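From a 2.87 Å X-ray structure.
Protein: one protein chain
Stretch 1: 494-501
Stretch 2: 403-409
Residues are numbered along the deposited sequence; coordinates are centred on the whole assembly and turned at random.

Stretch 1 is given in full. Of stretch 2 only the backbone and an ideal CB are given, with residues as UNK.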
ATOM      1  N   PRO A 494     -10.717  -6.571 -13.677  1.00 55.80           N
ATOM      2  CA  PRO A 494     -10.345  -5.164 -13.500  1.00 48.75           C
ATOM      3  C   PRO A 494     -11.344  -4.428 -12.619  1.00 45.97           C
ATOM      4  O   PRO A 494     -12.396  -4.945 -12.238  1.00 38.55           O
ATOM      5  CB  PRO A 494     -10.341  -4.603 -14.928  1.00 35.31           C
ATOM      6  CG  PRO A 494     -10.369  -5.807 -15.832  1.00 46.22           C
ATOM      7  CD  PRO A 494     -11.088  -6.871 -15.068  1.00 50.08           C
ATOM      8  N   MET A 495     -10.990  -3.185 -12.296  1.00 46.17           N
ATOM      9  CA  MET A 495     -11.864  -2.274 -11.580  1.00 42.78           C
ATOM     10  C   MET A 495     -12.285  -1.130 -12.494  1.00 32.75           C
ATOM     11  O   MET A 495     -11.464  -0.627 -13.270  1.00 41.39           O
ATOM     12  CB  MET A 495     -11.179  -1.701 -10.333  1.00 38.87           C
ATOM     13  CG  MET A 495     -11.158  -2.649  -9.145  1.00 40.38           C
ATOM     14  SD  MET A 495     -11.614  -1.840  -7.600  1.00 58.16           S
ATOM     15  CE  MET A 495     -13.390  -1.723  -7.785  1.00 36.77           C
ATOM     16  N   PRO A 496     -13.545  -0.705 -12.439  1.00 29.64           N
ATOM     17  CA  PRO A 496     -13.982   0.400 -13.300  1.00 35.66           C
ATOM     18  C   PRO A 496     -13.298   1.699 -12.909  1.00 30.94           C
ATOM     19  O   PRO A 496     -13.095   1.984 -11.727  1.00 37.85           O
ATOM     20  CB  PRO A 496     -15.496   0.470 -13.059  1.00 32.64           C
ATOM     21  CG  PRO A 496     -15.855  -0.837 -12.413  1.00 35.42           C
ATOM     22  CD  PRO A 496     -14.650  -1.246 -11.632  1.00 28.84           C
ATOM     23  N   ASP A 497     -12.940   2.490 -13.918  1.00 29.39           N
ATOM     24  CA  ASP A 497     -12.323   3.779 -13.652  1.00 40.89           C
ATOM     25  C   ASP A 497     -13.311   4.694 -12.935  1.00 46.45           C
ATOM     26  O   ASP A 497     -14.531   4.515 -13.003  1.00 55.65           O
ATOM     27  CB  ASP A 497     -11.849   4.431 -14.952  1.00 42.48           C
ATOM     28  CG  ASP A 497     -10.809   3.598 -15.679  1.00 54.88           C
ATOM     29  OD1 ASP A 497     -10.056   2.862 -15.007  1.00 56.80           O
ATOM     30  OD2 ASP A 497     -10.743   3.681 -16.925  1.00 46.64           O
ATOM     31  N   ILE A 498     -12.769   5.683 -12.235  1.00 39.14           N
ATOM     32  CA  ILE A 498     -13.572   6.649 -11.495  1.00 37.15           C
ATOM     33  C   ILE A 498     -13.757   7.860 -12.400  1.00 41.96           C
ATOM     34  O   ILE A 498     -12.836   8.660 -12.591  1.00 35.51           O
ATOM     35  CB  ILE A 498     -12.924   7.015 -10.160  1.00 32.51           C
ATOM     36  CG1 ILE A 498     -12.754   5.756  -9.310  1.00 34.91           C
ATOM     37  CG2 ILE A 498     -13.771   8.030  -9.420  1.00 32.17           C
ATOM     38  CD1 ILE A 498     -11.747   5.902  -8.207  1.00 33.21           C
ATOM     39  N   VAL A 499     -14.954   7.990 -12.963  1.00 37.99           N
ATOM     40  CA  VAL A 499     -15.274   9.040 -13.922  1.00 37.13           C
ATOM     41  C   VAL A 499     -16.095  10.088 -13.181  1.00 30.10           C
ATOM     42  O   VAL A 499     -17.283   9.891 -12.913  1.00 33.45           O
ATOM     43  CB  VAL A 499     -16.020   8.489 -15.139  1.00 31.23           C
ATOM     44  CG1 VAL A 499     -15.967   9.487 -16.284  1.00 30.86           C
ATOM     45  CG2 VAL A 499     -15.431   7.150 -15.560  1.00 35.27           C
ATOM     46  N   LEU A 500     -15.459  11.205 -12.845  1.00 30.47           N
ATOM     47  CA  LEU A 500     -16.146  12.291 -12.167  1.00 27.72           C
ATOM     48  C   LEU A 500     -17.039  13.052 -13.139  1.00 33.18           C
ATOM     49  O   LEU A 500     -16.743  13.162 -14.332  1.00 29.27           O
ATOM     50  CB  LEU A 500     -15.137  13.248 -11.531  1.00 25.81           C
ATOM     51  CG  LEU A 500     -14.720  13.011 -10.076  1.00 29.65           C
ATOM     52  CD1 LEU A 500     -14.387  11.552  -9.819  1.00 26.30           C
ATOM     53  CD2 LEU A 500     -13.537  13.891  -9.715  1.00 35.62           C
ATOM     54  N   ARG A 501     -18.143  13.586 -12.613  1.00 34.56           N
ATOM     55  CA  ARG A 501     -19.021  14.420 -13.425  1.00 38.95           C
ATOM     56  C   ARG A 501     -18.404  15.777 -13.732  1.00 37.58           C
ATOM     57  O   ARG A 501     -18.916  16.493 -14.600  1.00 40.52           O
ATOM     58  CB  ARG A 501     -20.368  14.604 -12.724  1.00 36.54           C
ATOM     59  CG  ARG A 501     -21.301  13.411 -12.862  1.00 48.65           C
ATOM     60  CD  ARG A 501     -22.064  13.160 -11.575  1.00 47.18           C
ATOM     61  NE  ARG A 501     -22.646  14.390 -11.047  1.00 58.54           N
ATOM     62  CZ  ARG A 501     -23.395  14.454  -9.952  1.00 60.39           C
ATOM     63  NH1 ARG A 501     -23.656  13.353  -9.259  1.00 63.76           N
ATOM     64  NH2 ARG A 501     -23.880  15.618  -9.546  1.00 57.84           N
ATOM     65  N   UNK A 403     -20.054   3.789  -0.862  1.00 40.82           N
ATOM     66  CA  UNK A 403     -20.020   3.442  -2.278  1.00 35.90           C
ATOM     67  C   UNK A 403     -18.868   4.136  -2.997  1.00 34.26           C
ATOM     68  O   UNK A 403     -18.231   3.543  -3.875  1.00 32.88           O
ATOM     69  CB  UNK A 403     -21.348   3.808  -2.944  1.00 35.90           C
ATOM     70  N   UNK A 404     -18.588   5.394  -2.644  1.00 39.72           N
ATOM     71  CA  UNK A 404     -17.517   6.127  -3.313  1.00 35.14           C
ATOM     72  C   UNK A 404     -16.143   5.642  -2.866  1.00 31.67           C
ATOM     73  O   UNK A 404     -15.258   5.406  -3.697  1.00 35.96           O
ATOM     74  CB  UNK A 404     -17.654   7.627  -3.044  1.00 35.14           C
ATOM     75  N   UNK A 405     -15.942   5.489  -1.555  1.00 29.06           N
ATOM     76  CA  UNK A 405     -14.660   5.004  -1.059  1.00 31.75           C
ATOM     77  C   UNK A 405     -14.402   3.556  -1.447  1.00 37.51           C
ATOM     78  O   UNK A 405     -13.247   3.120  -1.428  1.00 43.51           O
ATOM     79  CB  UNK A 405     -14.599   5.149   0.463  1.00 31.75           C
ATOM     80  N   UNK A 406     -15.447   2.804  -1.802  1.00 34.11           N
ATOM     81  CA  UNK A 406     -15.241   1.452  -2.308  1.00 39.50           C
ATOM     82  C   UNK A 406     -14.648   1.479  -3.709  1.00 32.66           C
ATOM     83  O   UNK A 406     -13.756   0.685  -4.027  1.00 40.66           O
ATOM     84  CB  UNK A 406     -16.559   0.675  -2.308  1.00 39.50           C
ATOM     85  N   UNK A 407     -15.130   2.389  -4.561  1.00 31.00           N
ATOM     86  CA  UNK A 407     -14.573   2.522  -5.901  1.00 43.84           C
ATOM     87  C   UNK A 407     -13.117   2.965  -5.869  1.00 38.41           C
ATOM     88  O   UNK A 407     -12.424   2.854  -6.887  1.00 35.82           O
ATOM     89  CB  UNK A 407     -15.401   3.516  -6.719  1.00 43.84           C
ATOM     90  N   UNK A 408     -12.640   3.462  -4.729  1.00 30.03           N
ATOM     91  CA  UNK A 408     -11.237   3.799  -4.538  1.00 29.35           C
ATOM     92  C   UNK A 408     -10.413   2.611  -4.059  1.00 37.00           C
ATOM     93  O   UNK A 408      -9.192   2.739  -3.916  1.00 32.40           O
ATOM     94  CB  UNK A 408     -11.110   4.951  -3.539  1.00 29.35           C
ATOM     95  N   UNK A 409     -11.046   1.470  -3.800  1.00 35.58           N
ATOM     96  CA  UNK A 409     -10.346   0.266  -3.407  1.00 32.00           C
ATOM     97  C   UNK A 409     -10.394  -0.078  -1.935  1.00 34.89           C
ATOM     98  O   UNK A 409      -9.715  -1.025  -1.520  1.00 41.91           O
ATOM     99  CB  UNK A 409      -8.881   0.387  -3.831  1.00 32.00           C
TER

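Stretch 1 is an extended segment without regular helix or strand, and it presents Met 495 and Ile 498, both with CA-to-CB toward the other stretch, while Leu 500 starts sideways and brings its end nearer. No hydrogen bond crosses the contact, which rests on van der Waals packing.

Position 403 is helical and has nothing of stretch 1 within reach of its CB. Stretch 1 sets no demand, and many helix-compatible residues would fit. It is Ala 403.

At position 404 CA-to-CB points sideways, and the ideal CB has no neighbour from stretch 1 within 5.5 Å. A short side chain would leave the contact unmade; a long apolar one, aliphatic or aromatic, could reach the methyl groups of Ile 498 and Leu 500. The residue is Phe 404, with chi1 in t. Its CZ lies 4.4 Å from CD1 of Leu 500, which sits at the ring edge, and 4.5 Å from CG2 of Ile 498.

Position 405 is out of reach, and stretch 1 leaves its choice free. It is Met 405.

Position 406 points sideways, with its CB again beyond 5.5 Å of anything in stretch 1, so small or polar residues would suit as well as larger ones. Ser 406 takes it, and its backbone matters more than its hydroxyl: its O lies 4.5 Å from CE of Met 495.

Position 407 comes closest in backbone register, its CA 7.0 Å from CA of Ile 498, and the ideal CB is 4.3 Å from CG1 of Ile 498. The direction is sideways, so a long chain can run along the isoleucine; aliphatic residues or the methylenes of Lys, Arg or Gln would all serve. Arg 407 is found. Its NH2 approaches CG2 of Ile 498 at 4.3 Å, a packing contact without a salt bridge, and its backbone O lies 3.4 Å from CD1 of Ile 498.

At position 408 CA-to-CB points away, yet the ideal CB is 4.8 Å from CD1 of Ile 498. A broad apolar side chain could still touch that methyl. Phe 408 does: its CD1 is 3.5 Å from CD1 of Ile 498.

Position 409 has phi 103°, psi 7°. A CB would be jammed against the preceding carbonyl O, which by itself calls for glycine. Gly 409 completes a Schellman motif, its N bonding to O of Ser 406 at 2.8 Å.

Stretch 2 403-409: AFMSRFG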
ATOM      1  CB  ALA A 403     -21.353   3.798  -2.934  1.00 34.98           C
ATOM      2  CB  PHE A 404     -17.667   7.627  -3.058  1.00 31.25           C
ATOM      3  CG  PHE A 404     -16.883   8.484  -4.011  1.00 38.70           C
ATOM      4  CD1 PHE A 404     -15.548   8.771  -3.773  1.00 35.41           C
ATOM      5  CD2 PHE A 404     -17.480   9.001  -5.148  1.00 40.80           C
ATOM      6  CE1 PHE A 404     -14.826   9.556  -4.649  1.00 34.08           C
ATOM      7  CE2 PHE A 404     -16.763   9.788  -6.028  1.00 42.27           C
ATOM      8  CZ  PHE A 404     -15.434  10.066  -5.778  1.00 41.95           C
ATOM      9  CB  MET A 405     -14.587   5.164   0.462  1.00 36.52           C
ATOM     10  CG  MET A 405     -14.841   6.583   0.944  1.00 40.80           C
ATOM     11  SD  MET A 405     -13.607   7.755   0.346  1.00 32.33           S
ATOM     12  CE  MET A 405     -12.226   7.370   1.418  1.00 24.10           C
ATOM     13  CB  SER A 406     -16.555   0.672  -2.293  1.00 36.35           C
ATOM     14  OG  SER A 406     -16.312  -0.725  -2.258  1.00 40.51           O
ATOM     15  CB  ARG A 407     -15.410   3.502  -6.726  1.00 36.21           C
ATOM     16  CG  ARG A 407     -16.892   3.167  -6.744  1.00 27.08           C
ATOM     17  CD  ARG A 407     -17.527   3.436  -8.099  1.00 40.48           C
ATOM     18  NE  ARG A 407     -17.300   4.800  -8.560  1.00 43.62           N
ATOM     19  CZ  ARG A 407     -18.152   5.802  -8.372  1.00 45.53           C
ATOM     20  NH1 ARG A 407     -19.289   5.592  -7.723  1.00 48.73           N
ATOM     21  NH2 ARG A 407     -17.866   7.013  -8.831  1.00 40.77           N
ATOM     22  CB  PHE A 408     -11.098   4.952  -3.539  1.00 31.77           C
ATOM     23  CG  PHE A 408     -10.907   6.295  -4.182  1.00 31.43           C
ATOM     24  CD1 PHE A 408     -11.951   6.919  -4.842  1.00 33.03           C
ATOM     25  CD2 PHE A 408      -9.679   6.933  -4.127  1.00 37.03           C
ATOM     26  CE1 PHE A 408     -11.775   8.157  -5.437  1.00 35.09           C
ATOM     27  CE2 PHE A 408      -9.495   8.170  -4.719  1.00 34.96           C
ATOM     28  CZ  PHE A 408     -10.545   8.782  -5.374  1.00 33.34           C
TER
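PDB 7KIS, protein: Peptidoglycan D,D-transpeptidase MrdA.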